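PDB 3IWT: molybdopterin biosynthesis protein MoaB from Sulfolobus tokodaii, which probably takes part in molybdenum cofactor biosynthesis, presumably by binding molybdopterin or a precursor of it. Local coordinates for residues 18-23 / 54-59; 135-140 / 149-154. All coordinates share one frame; numbering follows the deposited sequence.

Contact 1: 18-23 / 54-59; sequences FYVITI and HKIIGY
His54, still in the loop ahead of its strand, meets Phe18, near the start of strand 17-23: Phe18 CE1 stands above one face of the imidazole, 3.5 Å from His54 CG, with the two ring planes inclined at 51°. His54 ND1 is hydrogen-bonded to the backbone N of Leu16. Lys55 contributes its carbonyl, which accepts a hydrogen bond from Phe18 N (Lys55 O to Phe18 N 2.8 Å) almost along the C=O axis and also lies at the edge of the Phe18 ring. Ile56, with CG1 anti to the carbonyl carbon, brings CD1 to 4.1 Å from Phe18 CB, beneath helix 40-51, whose Leu49 both side chains touch. Ile57 N then bonds to Phe18 O at 2.9 Å. Register slips here: Phe18 pairs with Ile56 but Val20 with Tyr59, so Ile57 and Gly58 together stand opposite Tyr19, a bulge in parallel pairing, with psi of Ile57 at -4° marking the departure from extended backbone. Gly58 O receives Val20 N at 3.0 Å, the donor 32° above the carbonyl plane, while Gly58 CA lies 4.0 Å from the centroid of the Tyr19 ring, a CH-pi contact over its face. A CB on Gly58 would fall 2.4 Å from Tyr19 CE1. An alanine in place of Tyr19 would probably strip the cover from Gly58 and the Tyr59 N beside it, and loosen packing toward Ala76 of helix 66-77. Tyr59, CG anti to its backbone N, crosses Val20 obliquely and sets its ring edge against Thr22, with Tyr59 CE1 3.4 Å from Thr22 OG1; both hydroxyls are hydrogen-bonded to Asp39. Two neighbouring parallel strands joined by a connection that includes helix 40-51, which packs on Phe18, Val20 and Ile56, make this a beta-alpha-beta crossover at the edge of the chain's sheet.

Contact 2: 135-140 / 149-154; sequences TKASAG and LLPGSP
The chain directions oppose each other, 161° apart between Thr135-Ser138 and Leu149-Pro151, and Ser138 and Leu149 form an antiparallel hydrogen-bonded pair. Leu149 N lies 2.7 Å from Ser138 O, nearly along the C=O axis; the return bond, Ser138 N to Leu149 O at 3.1 Å, arrives in the carbonyl plane on a lone pair. Leu149 O carries a second, weaker load, the CA-H of Ala137 (Ala137 CA to Leu149 O 3.2 Å). Beyond the pair the contact passes to side chains: Ala137 CB rests 3.9 Å from Pro151 CD, and Thr135 OG1 comes across to 3.6 Å from Pro151 CG. That hydroxyl, anti to its own backbone N (chi1 -174°), also accepts Ala137 N at 3.2 Å, closing an ST turn that holds the bend before the strand. Ser138 OG donates to Lys136 O at 2.6 Å, so its buried hydroxyl is satisfied locally. Phe118 of helix 112-123 packs on both Ala137 and Pro151, and Leu149 meets Ile103 of helix 99-103. Leu150 continues the sheet by backbone bonds to Ser87 and Gly89, its side chain reaching Ala160 of helix 154-176, which Ser153 N-caps through Ala156 N.

From the N terminus, strand 17-23 is followed by helices 25-32 and 40-51 before strand 55-62 returns to its side; contact 1 closes that loop. The chain then runs through helix 66-77, strand 84-88, helix 99-103, the short edge strand 109-110 and helix 112-123 before contact 2 closes the much shorter hairpin of strands 138-142 and 145-150. The loops therefore follow in series, neither nesting nor crossing. The centres of contacts 1 and 2 lie about 15 Å apart and their nearest atoms about 6 Å, without touching, yet both belong to one mixed sheet. Strand 84-88 bridges them, parallel between 17-23 and 145-150, and its Thr88 meets Thr22 of contact 1 and bonds to Pro151 O of contact 2.

Contact 1: 18-23 / 54-59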
ATOM      1  N   PHE A  18     -10.752 -29.982   5.989  1.00 44.34           N
ATOM      2  CA  PHE A  18     -11.033 -28.628   6.484  1.00 44.18           C
ATOM      3  C   PHE A  18     -10.591 -28.506   7.932  1.00 44.31           C
ATOM      4  O   PHE A  18     -10.717 -29.460   8.706  1.00 45.26           O
ATOM      5  CB  PHE A  18     -12.532 -28.325   6.396  1.00 44.66           C
ATOM      6  CG  PHE A  18     -13.028 -28.087   5.000  1.00 44.39           C
ATOM      7  CD1 PHE A  18     -13.168 -29.136   4.128  1.00 45.45           C
ATOM      8  CD2 PHE A  18     -13.323 -26.790   4.556  1.00 46.79           C
ATOM      9  CE1 PHE A  18     -13.634 -28.950   2.841  1.00 46.84           C
ATOM     10  CE2 PHE A  18     -13.800 -26.581   3.255  1.00 46.63           C
ATOM     11  CZ  PHE A  18     -13.925 -27.668   2.392  1.00 44.38           C
ATOM     12  N   TYR A  19     -10.079 -27.324   8.288  1.00 43.72           N
ATOM     13  CA  TYR A  19      -9.801 -26.964   9.666  1.00 43.43           C
ATOM     14  C   TYR A  19     -10.693 -25.771  10.024  1.00 43.22           C
ATOM     15  O   TYR A  19     -10.746 -24.777   9.283  1.00 43.50           O
ATOM     16  CB  TYR A  19      -8.332 -26.574   9.811  1.00 43.78           C
ATOM     17  CG  TYR A  19      -7.819 -26.514  11.220  1.00 43.45           C
ATOM     18  CD1 TYR A  19      -6.892 -27.450  11.670  1.00 44.47           C
ATOM     19  CD2 TYR A  19      -8.226 -25.519  12.090  1.00 43.69           C
ATOM     20  CE1 TYR A  19      -6.365 -27.383  12.948  1.00 45.35           C
ATOM     21  CE2 TYR A  19      -7.748 -25.463  13.378  1.00 43.92           C
ATOM     22  CZ  TYR A  19      -6.807 -26.396  13.800  1.00 45.92           C
ATOM     23  OH  TYR A  19      -6.291 -26.317  15.062  1.00 43.85           O
ATOM     24  N   VAL A  20     -11.370 -25.859  11.168  1.00 42.96           N
ATOM     25  CA  VAL A  20     -12.385 -24.863  11.527  1.00 43.32           C
ATOM     26  C   VAL A  20     -11.898 -24.051  12.728  1.00 43.25           C
ATOM     27  O   VAL A  20     -11.491 -24.624  13.735  1.00 43.95           O
ATOM     28  CB  VAL A  20     -13.754 -25.504  11.850  1.00 43.24           C
ATOM     29  CG1 VAL A  20     -14.808 -24.440  12.207  1.00 43.46           C
ATOM     30  CG2 VAL A  20     -14.246 -26.341  10.666  1.00 44.49           C
ATOM     31  N   ILE A  21     -11.977 -22.730  12.632  1.00 42.23           N
ATOM     32  CA  ILE A  21     -11.521 -21.864  13.725  1.00 42.78           C
ATOM     33  C   ILE A  21     -12.641 -20.935  14.171  1.00 42.74           C
ATOM     34  O   ILE A  21     -13.194 -20.164  13.371  1.00 43.85           O
ATOM     35  CB  ILE A  21     -10.279 -21.036  13.333  1.00 42.88           C
ATOM     36  CG1 ILE A  21      -9.133 -21.932  12.855  1.00 42.54           C
ATOM     37  CG2 ILE A  21      -9.815 -20.116  14.509  1.00 42.38           C
ATOM     38  CD1 ILE A  21      -7.929 -21.133  12.302  1.00 41.09           C
ATOM     39  N   THR A  22     -12.990 -20.988  15.446  1.00 42.24           N
ATOM     40  CA  THR A  22     -14.032 -20.093  15.959  1.00 43.20           C
ATOM     41  C   THR A  22     -13.350 -18.965  16.707  1.00 43.70           C
ATOM     42  O   THR A  22     -12.531 -19.216  17.572  1.00 43.50           O
ATOM     43  CB  THR A  22     -15.045 -20.855  16.843  1.00 43.20           C
ATOM     44  OG1 THR A  22     -15.754 -21.771  16.012  1.00 44.29           O
ATOM     45  CG2 THR A  22     -16.035 -19.887  17.526  1.00 41.78           C
ATOM     46  N   ILE A  23     -13.685 -17.722  16.337  1.00 44.36           N
ATOM     47  CA  ILE A  23     -13.106 -16.531  16.964  1.00 44.19           C
ATOM     48  C   ILE A  23     -14.212 -15.841  17.771  1.00 44.29           C
ATOM     49  O   ILE A  23     -15.090 -15.163  17.217  1.00 43.82           O
ATOM     50  CB  ILE A  23     -12.486 -15.585  15.913  1.00 44.32           C
ATOM     51  CG1 ILE A  23     -11.486 -16.352  15.045  1.00 44.70           C
ATOM     52  CG2 ILE A  23     -11.829 -14.416  16.581  1.00 44.17           C
ATOM     53  CD1 ILE A  23     -10.936 -15.582  13.850  1.00 45.80           C
ATOM     54  N   HIS A  54     -16.946 -33.944   2.833  1.00 45.77           N
ATOM     55  CA  HIS A  54     -15.637 -33.471   3.284  1.00 45.49           C
ATOM     56  C   HIS A  54     -15.329 -33.932   4.704  1.00 45.56           C
ATOM     57  O   HIS A  54     -16.195 -34.455   5.409  1.00 45.02           O
ATOM     58  CB  HIS A  54     -15.601 -31.942   3.208  1.00 44.24           C
ATOM     59  CG  HIS A  54     -15.883 -31.421   1.841  1.00 42.38           C
ATOM     60  ND1 HIS A  54     -15.145 -31.799   0.740  1.00 42.07           N
ATOM     61  CD2 HIS A  54     -16.839 -30.576   1.389  1.00 41.97           C
ATOM     62  CE1 HIS A  54     -15.623 -31.197  -0.332  1.00 43.99           C
ATOM     63  NE2 HIS A  54     -16.665 -30.463   0.033  1.00 42.93           N
ATOM     64  N   LYS A  55     -14.094 -33.706   5.124  1.00 46.19           N
ATOM     65  CA  LYS A  55     -13.606 -34.110   6.437  1.00 46.75           C
ATOM     66  C   LYS A  55     -13.180 -32.914   7.282  1.00 47.35           C
ATOM     67  O   LYS A  55     -12.656 -31.907   6.746  1.00 46.51           O
ATOM     68  CB  LYS A  55     -12.406 -35.044   6.279  1.00 48.14           C
ATOM     69  CG  LYS A  55     -12.647 -36.272   5.415  1.00 49.67           C
ATOM     70  CD  LYS A  55     -13.727 -37.139   6.004  1.00 52.99           C
ATOM     71  CE  LYS A  55     -13.763 -38.530   5.372  1.00 53.11           C
ATOM     72  NZ  LYS A  55     -14.733 -39.414   6.109  1.00 54.51           N
ATOM     73  N   ILE A  56     -13.409 -33.001   8.593  1.00 47.14           N
ATOM     74  CA  ILE A  56     -12.901 -31.981   9.522  1.00 47.57           C
ATOM     75  C   ILE A  56     -11.692 -32.586  10.185  1.00 47.89           C
ATOM     76  O   ILE A  56     -11.807 -33.608  10.878  1.00 48.32           O
ATOM     77  CB  ILE A  56     -13.933 -31.596  10.621  1.00 47.61           C
ATOM     78  CG1 ILE A  56     -15.281 -31.186  10.004  1.00 47.82           C
ATOM     79  CG2 ILE A  56     -13.348 -30.507  11.546  1.00 47.36           C
ATOM     80  CD1 ILE A  56     -15.226 -30.186   8.857  1.00 46.80           C
ATOM     81  N   ILE A  57     -10.517 -32.021   9.954  1.00 47.64           N
ATOM     82  CA  ILE A  57      -9.355 -32.593  10.572  1.00 48.05           C
ATOM     83  C   ILE A  57      -8.807 -31.800  11.741  1.00 47.79           C
ATOM     84  O   ILE A  57      -7.899 -32.260  12.400  1.00 47.83           O
ATOM     85  CB  ILE A  57      -8.284 -33.025   9.551  1.00 49.10           C
ATOM     86  CG1 ILE A  57      -7.714 -31.857   8.769  1.00 48.34           C
ATOM     87  CG2 ILE A  57      -8.873 -34.152   8.643  1.00 50.80           C
ATOM     88  CD1 ILE A  57      -6.396 -32.266   8.107  1.00 50.08           C
ATOM     89  N   GLY A  58      -9.386 -30.638  12.036  1.00 46.88           N
ATOM     90  CA  GLY A  58      -9.057 -29.955  13.267  1.00 46.65           C
ATOM     91  C   GLY A  58      -9.966 -28.789  13.558  1.00 46.30           C
ATOM     92  O   GLY A  58     -10.734 -28.358  12.690  1.00 45.96           O
ATOM     93  N   TYR A  59      -9.893 -28.309  14.795  1.00 46.43           N
ATOM     94  CA  TYR A  59     -10.753 -27.216  15.273  1.00 46.76           C
ATOM     95  C   TYR A  59     -10.076 -26.489  16.410  1.00 46.43           C
ATOM     96  O   TYR A  59      -9.392 -27.114  17.230  1.00 45.93           O
ATOM     97  CB  TYR A  59     -12.092 -27.779  15.760  1.00 48.33           C
ATOM     98  CG  TYR A  59     -12.969 -26.808  16.560  1.00 49.28           C
ATOM     99  CD1 TYR A  59     -13.662 -25.769  15.932  1.00 49.95           C
ATOM    100  CD2 TYR A  59     -13.149 -26.974  17.937  1.00 52.74           C
ATOM    101  CE1 TYR A  59     -14.470 -24.886  16.657  1.00 49.71           C
ATOM    102  CE2 TYR A  59     -13.972 -26.102  18.673  1.00 52.29           C
ATOM    103  CZ  TYR A  59     -14.622 -25.062  18.029  1.00 51.68           C
ATOM    104  OH  TYR A  59     -15.440 -24.222  18.771  1.00 52.30           O
TER

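Contact 2: 135-140 / 149-154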
ATOM      1  N   THR A 135     -20.023  -6.082   6.671  1.00 45.24           N
ATOM      2  CA  THR A 135     -19.087  -7.230   6.799  1.00 45.53           C
ATOM      3  C   THR A 135     -17.868  -7.077   5.888  1.00 45.99           C
ATOM      4  O   THR A 135     -17.954  -6.469   4.821  1.00 45.64           O
ATOM      5  CB  THR A 135     -19.781  -8.565   6.531  1.00 45.84           C
ATOM      6  OG1 THR A 135     -18.885  -9.662   6.801  1.00 46.31           O
ATOM      7  CG2 THR A 135     -20.335  -8.656   5.081  1.00 47.30           C
ATOM      8  N   LYS A 136     -16.748  -7.639   6.345  1.00 45.25           N
ATOM      9  CA  LYS A 136     -15.496  -7.715   5.602  1.00 45.67           C
ATOM     10  C   LYS A 136     -15.041  -9.167   5.383  1.00 44.72           C
ATOM     11  O   LYS A 136     -13.849  -9.428   5.151  1.00 44.46           O
ATOM     12  CB  LYS A 136     -14.410  -6.938   6.326  1.00 46.36           C
ATOM     13  CG  LYS A 136     -14.689  -5.501   6.524  1.00 47.96           C
ATOM     14  CD  LYS A 136     -13.522  -4.806   7.252  1.00 48.49           C
ATOM     15  CE  LYS A 136     -13.541  -5.088   8.769  1.00 52.48           C
ATOM     16  NZ  LYS A 136     -12.590  -4.168   9.433  1.00 55.23           N
ATOM     17  N   ALA A 137     -15.991 -10.108   5.464  1.00 44.03           N
ATOM     18  CA  ALA A 137     -15.733 -11.503   5.148  1.00 43.96           C
ATOM     19  C   ALA A 137     -14.871 -11.572   3.881  1.00 43.90           C
ATOM     20  O   ALA A 137     -15.108 -10.847   2.921  1.00 43.45           O
ATOM     21  CB  ALA A 137     -17.047 -12.289   4.987  1.00 43.24           C
ATOM     22  N   SER A 138     -13.822 -12.406   3.934  1.00 44.08           N
ATOM     23  CA  SER A 138     -12.747 -12.417   2.940  1.00 43.86           C
ATOM     24  C   SER A 138     -12.250 -13.837   2.715  1.00 43.94           C
ATOM     25  O   SER A 138     -12.522 -14.726   3.525  1.00 44.44           O
ATOM     26  CB  SER A 138     -11.583 -11.545   3.420  1.00 45.10           C
ATOM     27  OG  SER A 138     -11.957 -10.187   3.553  1.00 48.48           O
ATOM     28  N   ALA A 139     -11.554 -14.045   1.600  1.00 43.40           N
ATOM     29  CA  ALA A 139     -10.933 -15.337   1.259  1.00 42.81           C
ATOM     30  C   ALA A 139      -9.556 -15.075   0.617  1.00 42.80           C
ATOM     31  O   ALA A 139      -9.297 -13.986   0.069  1.00 42.05           O
ATOM     32  CB  ALA A 139     -11.857 -16.187   0.312  1.00 42.98           C
ATOM     33  N   GLY A 140      -8.673 -16.067   0.733  1.00 42.30           N
ATOM     34  CA  GLY A 140      -7.344 -15.981   0.192  1.00 42.40           C
ATOM     35  C   GLY A 140      -6.675 -17.333   0.079  1.00 42.16           C
ATOM     36  O   GLY A 140      -7.266 -18.378   0.400  1.00 41.68           O
ATOM     37  N   LEU A 149     -12.496 -16.373   5.697  1.00 41.84           N
ATOM     38  CA  LEU A 149     -12.746 -15.660   6.930  1.00 41.90           C
ATOM     39  C   LEU A 149     -14.195 -15.211   6.945  1.00 42.36           C
ATOM     40  O   LEU A 149     -14.574 -14.251   6.270  1.00 40.96           O
ATOM     41  CB  LEU A 149     -11.815 -14.441   7.048  1.00 42.13           C
ATOM     42  CG  LEU A 149     -10.317 -14.640   6.825  1.00 40.95           C
ATOM     43  CD1 LEU A 149      -9.564 -13.267   6.922  1.00 41.05           C
ATOM     44  CD2 LEU A 149      -9.741 -15.705   7.806  1.00 40.84           C
ATOM     45  N   LEU A 150     -15.017 -15.914   7.719  1.00 42.25           N
ATOM     46  CA  LEU A 150     -16.457 -15.692   7.720  1.00 42.44           C
ATOM     47  C   LEU A 150     -16.960 -14.919   8.941  1.00 42.86           C
ATOM     48  O   LEU A 150     -16.318 -14.925   9.978  1.00 42.12           O
ATOM     49  CB  LEU A 150     -17.190 -17.027   7.630  1.00 41.63           C
ATOM     50  CG  LEU A 150     -16.813 -17.955   6.461  1.00 41.68           C
ATOM     51  CD1 LEU A 150     -17.703 -19.280   6.458  1.00 39.28           C
ATOM     52  CD2 LEU A 150     -16.872 -17.167   5.085  1.00 40.95           C
ATOM     53  N   PRO A 151     -18.158 -14.319   8.832  1.00 43.50           N
ATOM     54  CA  PRO A 151     -18.746 -13.670  10.019  1.00 44.11           C
ATOM     55  C   PRO A 151     -19.116 -14.603  11.185  1.00 44.24           C
ATOM     56  O   PRO A 151     -19.140 -15.854  11.044  1.00 43.81           O
ATOM     57  CB  PRO A 151     -20.002 -12.979   9.472  1.00 44.30           C
ATOM     58  CG  PRO A 151     -19.800 -12.934   7.950  1.00 44.56           C
ATOM     59  CD  PRO A 151     -19.051 -14.210   7.657  1.00 43.90           C
ATOM     60  N   GLY A 152     -19.368 -13.995  12.341  1.00 44.58           N
ATOM     61  CA  GLY A 152     -19.802 -14.746  13.529  1.00 45.60           C
ATOM     62  C   GLY A 152     -21.206 -15.330  13.436  1.00 46.22           C
ATOM     63  O   GLY A 152     -21.464 -16.400  13.966  1.00 46.90           O
ATOM     64  N   SER A 153     -22.102 -14.601  12.779  1.00 46.99           N
ATOM     65  CA  SER A 153     -23.516 -14.985  12.578  1.00 47.15           C
ATOM     66  C   SER A 153     -23.716 -16.377  11.939  1.00 47.36           C
ATOM     67  O   SER A 153     -23.203 -16.632  10.856  1.00 46.95           O
ATOM     68  CB  SER A 153     -24.165 -13.923  11.693  1.00 47.31           C
ATOM     69  OG  SER A 153     -25.325 -14.402  11.095  1.00 48.69           O
ATOM     70  N   PRO A 154     -24.491 -17.269  12.592  1.00 48.27           N
ATOM     71  CA  PRO A 154     -24.840 -18.585  12.007  1.00 47.66           C
ATOM     72  C   PRO A 154     -25.501 -18.518  10.622  1.00 47.09           C
ATOM     73  O   PRO A 154     -25.204 -19.341   9.763  1.00 46.29           O
ATOM     74  CB  PRO A 154     -25.827 -19.169  13.021  1.00 48.26           C
ATOM     75  CG  PRO A 154     -25.499 -18.484  14.297  1.00 49.09           C
ATOM     76  CD  PRO A 154     -25.088 -17.107  13.935  1.00 48.33           C
TER